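Local coordinates for flagellar motor switch protein FliG (Thermotoga maritima, PDB 3AJC) that probably forms part of the switch complex at the base of the flagellar basal body, which meets chemotaxis proteins and motor components that set the direction of rotation, at residues R128-E133 and N206-L211; T152-L157 and Q201-N206; G90-A95 and A122-R127. All blocks are in the same frame, centred on the assembly; numbering follows the deposited sequence.

This all-helical chain holds the middle and C-terminal parts of FliG, from a clockwise-biased mutant. Beyond the helices of the middle part, the first loop to close is that of contact 3, where the start of helix 92-100 meets helix 119-128 across 26 mostly helical residues. Contact 1 opens where contact 3 has just closed: the loop leaving helix 119-128 reaches forward to helix 194-213. Nested inside that long loop, contact 2 sets helix 152-159 against the same long helix, and contacts 1 and 2 share N206. R128 packs on I92 and forms a salt bridge with D93 of contact 3, and F132 touches Q201 and I204 of contact 2, so segment 128-133 touches both.

Contact 1. Residues R128-E133 and N206-L211; sequences RMFVFE and NIIRRL
F130 lays one face of its ring against I208, a residue of the long helix 194-213. The methyl CG2 of I208 stands over that face as a CH-pi contact, 4.2 Å from the ring centroid and 14° off the normal, while I208 CD1 closes on F130 CE2 at 3.5 Å, so both branches of the isoleucine are used. With CG anti to the backbone N (chi1 -163°), the ring of F130 is carried out of its loop toward the helix. A flat ring and a branched aliphatic chain suit this place, and I208 is held from other sides by V146 of helix 140-147 and by I217.

Beside this apolar patch two arginines meet. NE of R128 lies above the guanidinium of R209, toward its rim, 3.2 Å from the plane. The two planes are inclined by 61°, far from a flat stack. Their methylenes touch as well, R128 CD to R209 CD at 3.5 Å. The NE atoms of R128 and R209 are 3.3 Å apart, yet both are donors and no hydrogen bond can join them. The charge of R128 is answered elsewhere, by a salt bridge from NH1 to D93.

The sequence M129 to F132, MFVF, is the MFXF motif of the FliG family, which links helix 119-128 to the last helical subdomain. M129 O also accepts a bond from N100. With no hydrogen bond between the segments, cohesion here rests on the phenylalanine-isoleucine pair and on methylene contacts, while the neighbouring positive charges probably oppose it, an effect that D93 is likely to soften.

Contact 2. Residues T152-L157 and Q201-N206; sequences TRDLAL and QQKIIN
L155 and I204 meet where two helices of the C-terminal helical subdomain of FliG pack at a wide crossing. The axes of the short segments approach to 9.4 Å, with a signed crossing angle of -114°, so the touching surface is confined to a few residues. On the buried side the side chains that meet are apolar: L155 CD1 and I204 CD1 stand 4.1 Å apart, methyl to methyl. CB of L155 points away from helix 194-213, but one methyl of its branch reaches back; I204 does the opposite, facing the neighbour and extending through CG1 (chi2 -174°) to put CD1 at the crossing. Leucine and isoleucine suit this interior, and F132 adds to it by touching both I204 and Q201. NE2 of Q201 donates to the backbone oxygens of A158 and G161, just past the segment 152-157.

Toward solvent the join is looser. The aspartate D154, in the first turn of its helix, has a backbone N bonded to the D151 carboxylate, and an acid there is probably favoured by the helix dipole. Its carboxylate crosses the chain of K203 at about a right angle, with OD2 4.0 Å from K203 CD. Beyond CG the lysine is extended and carries its ammonium past the acid instead of onto it, leaving D154 OD1 and K203 NZ 4.2 Å apart, too far for a salt bridge. A single water spans them, donating to D154 OD1 at 3.1 Å and accepting from K203 NZ at 2.8 Å.

Contact 3. Residues G90-A95 and A122-R127; sequences GGIDTA and ADEIRR
I92 opens helix 92-100, directly after G91 at the N-cap, and sends CB toward helix 119-128. There the chain divides. CG2 presses on the backbone of the other helix, 3.7 Å from E124 O and 4.0 Å from I125 CA, with I125 CG1 slightly farther off. CG1 takes the other branch, passing 3.9 Å from E124 OE1, and a bend at chi2 (-57°) leaves the tip, CD1, at 3.8 Å from that same oxygen. E124 crosses this chain at about a right angle, its weak, long ion pair being with R64. Cut back to an alanine here, the side chain would lack both branches; the backbone at E124 and I125 would probably lose its cover, and the E124 carboxylate would be freer to turn.

One turn on, the small A95 suits a place where the helices run close, its CB 4.3 Å from I125 CD1. Helix 49-60 backs the pair: A60 touches both A95 and I125, and L56 adds to I125, while I59 bonds to G91 through the backbone. I125 thus touches helices 49-60, 92-100 and 104-117, the last through L114, and A95's side chain lies about 9 Å from that of R58, part of the EHPQR motif important for FliM interaction.

Contact 1. Residues R128-E133 and N206-L211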
loop_
_atom_site.group_PDB
_atom_site.type_symbol
_atom_site.label_atom_id
_atom_site.label_comp_id
_atom_site.label_asym_id
_atom_site.label_seq_id
_atom_site.Cartn_x
_atom_site.Cartn_y
_atom_site.Cartn_z
ATOM N N ARG A 128 0.874 5.974 -2.625
ATOM C CA ARG A 128 1.150 4.887 -1.695
ATOM C C ARG A 128 0.486 3.579 -2.135
ATOM O O ARG A 128 0.767 2.521 -1.575
ATOM C CB ARG A 128 0.672 5.248 -0.288
ATOM C CG ARG A 128 1.641 6.106 0.487
ATOM C CD ARG A 128 2.966 5.384 0.647
ATOM N NE ARG A 128 3.866 6.093 1.549
ATOM C CZ ARG A 128 3.615 6.313 2.835
ATOM N NH1 ARG A 128 2.485 5.881 3.377
ATOM N NH2 ARG A 128 4.494 6.966 3.582
ATOM N N MET A 129 -0.388 3.662 -3.134
ATOM C CA MET A 129 -1.105 2.488 -3.649
ATOM C C MET A 129 -0.298 1.643 -4.642
ATOM O O MET A 129 -0.706 0.544 -5.012
ATOM C CB MET A 129 -2.414 2.927 -4.317
ATOM C CG MET A 129 -3.545 3.230 -3.339
ATOM S SD MET A 129 -4.991 3.915 -4.170
ATOM C CE MET A 129 -5.659 2.424 -5.008
ATOM N N PHE A 130 0.842 2.173 -5.068
ATOM C CA PHE A 130 1.714 1.504 -6.029
ATOM C C PHE A 130 2.113 0.108 -5.548
ATOM O O PHE A 130 2.633 -0.047 -4.442
ATOM C CB PHE A 130 2.978 2.356 -6.235
ATOM C CG PHE A 130 3.755 2.003 -7.475
ATOM C CD1 PHE A 130 3.457 2.609 -8.690
ATOM C CD2 PHE A 130 4.757 1.042 -7.435
ATOM C CE1 PHE A 130 4.134 2.260 -9.849
ATOM C CE2 PHE A 130 5.448 0.679 -8.596
ATOM C CZ PHE A 130 5.137 1.293 -9.805
ATOM N N VAL A 131 1.841 -0.912 -6.354
ATOM C CA VAL A 131 2.240 -2.273 -5.998
ATOM C C VAL A 131 3.313 -2.705 -6.991
ATOM O O VAL A 131 3.514 -2.060 -8.018
ATOM C CB VAL A 131 1.065 -3.291 -6.049
ATOM C CG1 VAL A 131 0.045 -2.949 -4.968
ATOM C CG2 VAL A 131 0.436 -3.320 -7.438
ATOM N N PHE A 132 3.995 -3.800 -6.693
ATOM C CA PHE A 132 5.068 -4.251 -7.565
ATOM C C PHE A 132 4.676 -4.418 -9.027
ATOM O O PHE A 132 5.433 -4.023 -9.901
ATOM C CB PHE A 132 5.683 -5.550 -7.042
ATOM C CG PHE A 132 7.035 -5.845 -7.620
ATOM C CD1 PHE A 132 8.118 -5.005 -7.357
ATOM C CD2 PHE A 132 7.230 -6.957 -8.437
ATOM C CE1 PHE A 132 9.389 -5.273 -7.906
ATOM C CE2 PHE A 132 8.482 -7.233 -8.986
ATOM C CZ PHE A 132 9.565 -6.391 -8.724
ATOM N N GLU A 133 3.503 -4.993 -9.297
ATOM C CA GLU A 133 3.066 -5.181 -10.678
ATOM C C GLU A 133 2.807 -3.845 -11.366
ATOM O O GLU A 133 2.781 -3.784 -12.589
ATOM C CB GLU A 133 1.798 -6.047 -10.755
ATOM C CG GLU A 133 1.986 -7.537 -10.467
ATOM C CD GLU A 133 2.927 -8.244 -11.444
ATOM O OE1 GLU A 133 2.853 -7.984 -12.662
ATOM O OE2 GLU A 133 3.733 -9.087 -10.990
ATOM N N ASN A 206 9.767 1.411 -2.608
ATOM C CA ASN A 206 10.189 2.612 -1.899
ATOM C C ASN A 206 11.103 3.446 -2.797
ATOM O O ASN A 206 11.018 4.673 -2.809
ATOM C CB ASN A 206 10.897 2.247 -0.588
ATOM C CG ASN A 206 9.958 1.599 0.413
ATOM O OD1 ASN A 206 8.766 1.880 0.427
ATOM N ND2 ASN A 206 10.499 0.734 1.263
ATOM N N ILE A 207 11.963 2.772 -3.557
ATOM C CA ILE A 207 12.861 3.460 -4.483
ATOM C C ILE A 207 12.016 4.252 -5.487
ATOM O O ILE A 207 12.307 5.402 -5.791
ATOM C CB ILE A 207 13.759 2.452 -5.262
ATOM C CG1 ILE A 207 14.792 1.832 -4.318
ATOM C CG2 ILE A 207 14.438 3.143 -6.440
ATOM C CD1 ILE A 207 15.675 0.806 -4.992
ATOM N N ILE A 208 10.964 3.620 -5.993
ATOM C CA ILE A 208 10.068 4.254 -6.954
ATOM C C ILE A 208 9.338 5.447 -6.325
ATOM O O ILE A 208 9.254 6.526 -6.918
ATOM C CB ILE A 208 9.047 3.217 -7.482
ATOM C CG1 ILE A 208 9.785 2.188 -8.353
ATOM C CG2 ILE A 208 7.920 3.908 -8.262
ATOM C CD1 ILE A 208 8.964 0.951 -8.709
ATOM N N ARG A 209 8.822 5.254 -5.118
ATOM C CA ARG A 209 8.113 6.327 -4.434
ATOM C C ARG A 209 9.027 7.541 -4.229
ATOM O O ARG A 209 8.578 8.687 -4.316
ATOM C CB ARG A 209 7.580 5.826 -3.092
ATOM C CG ARG A 209 6.435 6.649 -2.537
ATOM C CD ARG A 209 5.755 5.915 -1.403
ATOM N NE ARG A 209 6.599 5.821 -0.217
ATOM C CZ ARG A 209 6.708 4.731 0.537
ATOM N NH1 ARG A 209 6.030 3.630 0.225
ATOM N NH2 ARG A 209 7.489 4.743 1.609
ATOM N N ARG A 210 10.308 7.286 -3.971
ATOM C CA ARG A 210 11.279 8.358 -3.766
ATOM C C ARG A 210 11.689 9.032 -5.073
ATOM O O ARG A 210 11.899 10.245 -5.113
ATOM C CB ARG A 210 12.531 7.824 -3.066
ATOM C CG ARG A 210 13.663 8.837 -2.982
ATOM C CD ARG A 210 14.845 8.293 -2.188
ATOM N NE ARG A 210 15.399 7.078 -2.781
ATOM C CZ ARG A 210 16.050 7.035 -3.939
ATOM N NH1 ARG A 210 16.240 8.145 -4.645
ATOM N NH2 ARG A 210 16.515 5.876 -4.392
ATOM N N LEU A 211 11.810 8.248 -6.139
ATOM C CA LEU A 211 12.194 8.798 -7.434
ATOM C C LEU A 211 11.085 9.616 -8.079
ATOM O O LEU A 211 11.329 10.352 -9.032
ATOM C CB LEU A 211 12.636 7.687 -8.386
ATOM C CG LEU A 211 14.053 7.161 -8.163
ATOM C CD1 LEU A 211 14.368 6.106 -9.208
ATOM C CD2 LEU A 211 15.053 8.310 -8.256
#

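Contact 2. Residues T152-L157 and Q201-N206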
loop_
_atom_site.group_PDB
_atom_site.type_symbol
_atom_site.label_atom_id
_atom_site.label_comp_id
_atom_site.label_asym_id
_atom_site.label_seq_id
_atom_site.Cartn_x
_atom_site.Cartn_y
_atom_site.Cartn_z
ATOM N N THR A 152 21.647 -6.449 -7.017
ATOM C CA THR A 152 21.364 -7.731 -7.629
ATOM C C THR A 152 20.491 -8.668 -6.814
ATOM O O THR A 152 19.511 -9.204 -7.332
ATOM C CB THR A 152 22.674 -8.470 -7.965
ATOM O OG1 THR A 152 23.449 -7.661 -8.852
ATOM C CG2 THR A 152 22.387 -9.827 -8.617
ATOM N N ARG A 153 20.838 -8.878 -5.547
ATOM C CA ARG A 153 20.068 -9.811 -4.741
ATOM C C ARG A 153 18.623 -9.397 -4.491
ATOM O O ARG A 153 17.723 -10.234 -4.499
ATOM C CB ARG A 153 20.760 -10.079 -3.408
ATOM C CG ARG A 153 20.109 -11.218 -2.630
ATOM C CD ARG A 153 21.077 -11.831 -1.631
ATOM N NE ARG A 153 20.640 -13.159 -1.208
ATOM C CZ ARG A 153 19.667 -13.381 -0.332
ATOM N NH1 ARG A 153 19.025 -12.363 0.230
ATOM N NH2 ARG A 153 19.326 -14.626 -0.034
ATOM N N ASP A 154 18.392 -8.114 -4.252
ATOM C CA ASP A 154 17.030 -7.675 -4.020
ATOM C C ASP A 154 16.205 -7.862 -5.288
ATOM O O ASP A 154 15.034 -8.237 -5.229
ATOM C CB ASP A 154 17.004 -6.221 -3.571
ATOM C CG ASP A 154 17.340 -6.076 -2.107
ATOM O OD1 ASP A 154 16.842 -6.900 -1.302
ATOM O OD2 ASP A 154 18.086 -5.145 -1.753
ATOM N N LEU A 155 16.836 -7.625 -6.431
ATOM C CA LEU A 155 16.165 -7.770 -7.707
ATOM C C LEU A 155 15.771 -9.234 -7.898
ATOM O O LEU A 155 14.631 -9.536 -8.233
ATOM C CB LEU A 155 17.091 -7.315 -8.835
ATOM C CG LEU A 155 16.501 -7.002 -10.209
ATOM C CD1 LEU A 155 15.199 -6.202 -10.058
ATOM C CD2 LEU A 155 17.537 -6.207 -11.025
ATOM N N ALA A 156 16.717 -10.138 -7.669
ATOM C CA ALA A 156 16.453 -11.558 -7.838
ATOM C C ALA A 156 15.298 -12.008 -6.948
ATOM O O ALA A 156 14.396 -12.720 -7.403
ATOM C CB ALA A 156 17.706 -12.361 -7.531
ATOM N N LEU A 157 15.331 -11.599 -5.683
ATOM C CA LEU A 157 14.275 -11.947 -4.741
ATOM C C LEU A 157 12.929 -11.416 -5.219
ATOM O O LEU A 157 11.945 -12.151 -5.301
ATOM C CB LEU A 157 14.583 -11.358 -3.359
ATOM C CG LEU A 157 15.743 -12.006 -2.606
ATOM C CD1 LEU A 157 16.158 -11.169 -1.388
ATOM C CD2 LEU A 157 15.313 -13.387 -2.194
ATOM N N GLN A 201 10.567 -6.593 -2.769
ATOM C CA GLN A 201 9.636 -5.837 -3.606
ATOM C C GLN A 201 9.302 -4.500 -2.932
ATOM O O GLN A 201 9.255 -3.447 -3.584
ATOM C CB GLN A 201 8.355 -6.653 -3.871
ATOM C CG GLN A 201 8.585 -7.905 -4.736
ATOM C CD GLN A 201 7.303 -8.626 -5.167
ATOM O OE1 GLN A 201 6.223 -8.421 -4.602
ATOM N NE2 GLN A 201 7.430 -9.497 -6.163
ATOM N N GLN A 202 9.092 -4.533 -1.624
ATOM C CA GLN A 202 8.786 -3.310 -0.889
ATOM C C GLN A 202 9.930 -2.297 -1.044
ATOM O O GLN A 202 9.703 -1.094 -1.191
ATOM C CB GLN A 202 8.602 -3.627 0.593
ATOM C CG GLN A 202 8.310 -2.407 1.414
ATOM C CD GLN A 202 6.853 -2.001 1.327
ATOM O OE1 GLN A 202 6.239 -2.035 0.252
ATOM N NE2 GLN A 202 6.285 -1.611 2.467
ATOM N N LYS A 203 11.162 -2.805 -0.992
ATOM C CA LYS A 203 12.362 -1.984 -1.127
ATOM C C LYS A 203 12.411 -1.289 -2.484
ATOM O O LYS A 203 12.782 -0.121 -2.587
ATOM C CB LYS A 203 13.596 -2.870 -0.978
ATOM C CG LYS A 203 14.502 -2.520 0.178
ATOM C CD LYS A 203 15.246 -3.760 0.648
ATOM C CE LYS A 203 16.306 -3.423 1.680
ATOM N NZ LYS A 203 16.908 -4.665 2.256
ATOM N N ILE A 204 12.055 -2.024 -3.532
ATOM C CA ILE A 204 12.063 -1.464 -4.873
ATOM C C ILE A 204 10.956 -0.419 -4.991
ATOM O O ILE A 204 11.141 0.631 -5.607
ATOM C CB ILE A 204 11.852 -2.557 -5.929
ATOM C CG1 ILE A 204 13.024 -3.555 -5.874
ATOM C CG2 ILE A 204 11.691 -1.920 -7.310
ATOM C CD1 ILE A 204 13.014 -4.630 -6.991
ATOM N N ILE A 205 9.809 -0.715 -4.387
ATOM C CA ILE A 205 8.676 0.196 -4.407
ATOM C C ILE A 205 9.050 1.504 -3.725
ATOM O O ILE A 205 8.689 2.578 -4.197
ATOM C CB ILE A 205 7.456 -0.420 -3.688
ATOM C CG1 ILE A 205 6.875 -1.548 -4.545
ATOM C CG2 ILE A 205 6.399 0.662 -3.418
ATOM C CD1 ILE A 205 5.772 -2.326 -3.877
ATOM N N ASN A 206 9.767 1.411 -2.608
ATOM C CA ASN A 206 10.189 2.612 -1.899
ATOM C C ASN A 206 11.103 3.446 -2.797
ATOM O O ASN A 206 11.018 4.673 -2.809
ATOM C CB ASN A 206 10.897 2.247 -0.588
ATOM C CG ASN A 206 9.958 1.599 0.413
ATOM O OD1 ASN A 206 8.766 1.880 0.427
ATOM N ND2 ASN A 206 10.499 0.734 1.263
HETATM O O HOH W 1 15.293 -6.805 1.328
#

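Contact 3. Residues G90-A95 and A122-R127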
loop_
_atom_site.group_PDB
_atom_site.type_symbol
_atom_site.label_atom_id
_atom_site.label_comp_id
_atom_site.label_asym_id
_atom_site.label_seq_id
_atom_site.Cartn_x
_atom_site.Cartn_y
_atom_site.Cartn_z
ATOM N N GLY A 90 -3.114 2.871 11.644
ATOM C CA GLY A 90 -3.792 3.857 10.819
ATOM C C GLY A 90 -2.772 4.461 9.873
ATOM O O GLY A 90 -1.688 3.904 9.702
ATOM N N GLY A 91 -3.101 5.587 9.249
ATOM C CA GLY A 91 -2.149 6.215 8.347
ATOM C C GLY A 91 -2.389 6.028 6.857
ATOM O O GLY A 91 -3.329 5.353 6.431
ATOM N N ILE A 92 -1.509 6.632 6.063
ATOM C CA ILE A 92 -1.587 6.575 4.606
ATOM C C ILE A 92 -1.409 5.172 4.032
ATOM O O ILE A 92 -2.109 4.796 3.098
ATOM C CB ILE A 92 -0.535 7.511 3.957
ATOM C CG1 ILE A 92 -0.715 8.938 4.484
ATOM C CG2 ILE A 92 -0.667 7.482 2.438
ATOM C CD1 ILE A 92 -2.104 9.508 4.264
ATOM N N ASP A 93 -0.470 4.405 4.574
ATOM C CA ASP A 93 -0.236 3.047 4.087
ATOM C C ASP A 93 -1.460 2.144 4.288
ATOM O O ASP A 93 -1.854 1.396 3.396
ATOM C CB ASP A 93 0.987 2.448 4.783
ATOM C CG ASP A 93 2.245 2.565 3.940
ATOM O OD1 ASP A 93 2.382 1.788 2.965
ATOM O OD2 ASP A 93 3.090 3.438 4.241
ATOM N N THR A 94 -2.056 2.214 5.469
ATOM C CA THR A 94 -3.242 1.429 5.766
ATOM C C THR A 94 -4.332 1.759 4.741
ATOM O O THR A 94 -4.885 0.866 4.094
ATOM C CB THR A 94 -3.760 1.756 7.171
ATOM O OG1 THR A 94 -2.710 1.521 8.114
ATOM C CG2 THR A 94 -4.966 0.887 7.529
ATOM N N ALA A 95 -4.622 3.049 4.596
ATOM C CA ALA A 95 -5.635 3.523 3.662
ATOM C C ALA A 95 -5.388 3.020 2.237
ATOM O O ALA A 95 -6.301 2.500 1.591
ATOM C CB ALA A 95 -5.683 5.043 3.682
ATOM N N ALA A 122 -5.316 12.875 -1.204
ATOM C CA ALA A 122 -5.660 11.947 -2.262
ATOM C C ALA A 122 -4.378 11.541 -2.979
ATOM O O ALA A 122 -4.164 10.364 -3.271
ATOM C CB ALA A 122 -6.636 12.598 -3.241
ATOM N N ASP A 123 -3.521 12.524 -3.237
ATOM C CA ASP A 123 -2.266 12.284 -3.930
ATOM C C ASP A 123 -1.317 11.432 -3.098
ATOM O O ASP A 123 -0.572 10.619 -3.636
ATOM C CB ASP A 123 -1.610 13.619 -4.308
ATOM C CG ASP A 123 -0.558 13.466 -5.398
ATOM O OD1 ASP A 123 0.640 13.294 -5.070
ATOM O OD2 ASP A 123 -0.936 13.506 -6.589
ATOM N N GLU A 124 -1.344 11.611 -1.784
ATOM C CA GLU A 124 -0.491 10.817 -0.916
ATOM C C GLU A 124 -0.937 9.355 -0.971
ATOM O O GLU A 124 -0.111 8.442 -1.045
ATOM C CB GLU A 124 -0.563 11.336 0.528
ATOM C CG GLU A 124 0.379 12.502 0.817
ATOM C CD GLU A 124 0.048 13.243 2.109
ATOM O OE1 GLU A 124 -0.090 12.595 3.176
ATOM O OE2 GLU A 124 -0.065 14.487 2.058
ATOM N N ILE A 125 -2.251 9.140 -0.956
ATOM C CA ILE A 125 -2.812 7.788 -0.978
ATOM C C ILE A 125 -2.563 7.078 -2.307
ATOM O O ILE A 125 -2.152 5.922 -2.342
ATOM C CB ILE A 125 -4.341 7.824 -0.673
ATOM C CG1 ILE A 125 -4.559 8.403 0.734
ATOM C CG2 ILE A 125 -4.940 6.417 -0.775
ATOM C CD1 ILE A 125 -6.006 8.547 1.168
ATOM N N ARG A 126 -2.812 7.784 -3.398
ATOM C CA ARG A 126 -2.616 7.219 -4.711
ATOM C C ARG A 126 -1.179 6.729 -4.867
ATOM O O ARG A 126 -0.949 5.567 -5.228
ATOM C CB ARG A 126 -2.937 8.267 -5.768
ATOM C CG ARG A 126 -3.037 7.719 -7.175
ATOM C CD ARG A 126 -3.224 8.831 -8.184
ATOM N NE ARG A 126 -2.807 10.129 -7.661
ATOM C CZ ARG A 126 -3.595 10.941 -6.958
ATOM N NH1 ARG A 126 -4.848 10.588 -6.692
ATOM N NH2 ARG A 126 -3.134 12.108 -6.524
ATOM N N ARG A 127 -0.215 7.603 -4.585
ATOM C CA ARG A 127 1.187 7.218 -4.703
ATOM C C ARG A 127 1.550 6.068 -3.765
ATOM O O ARG A 127 2.425 5.268 -4.076
ATOM C CB ARG A 127 2.104 8.429 -4.467
ATOM C CG ARG A 127 2.126 9.391 -5.666
ATOM C CD ARG A 127 3.136 10.536 -5.519
ATOM N NE ARG A 127 2.795 11.458 -4.433
ATOM C CZ ARG A 127 3.230 11.345 -3.180
ATOM N NH1 ARG A 127 4.036 10.350 -2.838
ATOM N NH2 ARG A 127 2.845 12.220 -2.263
#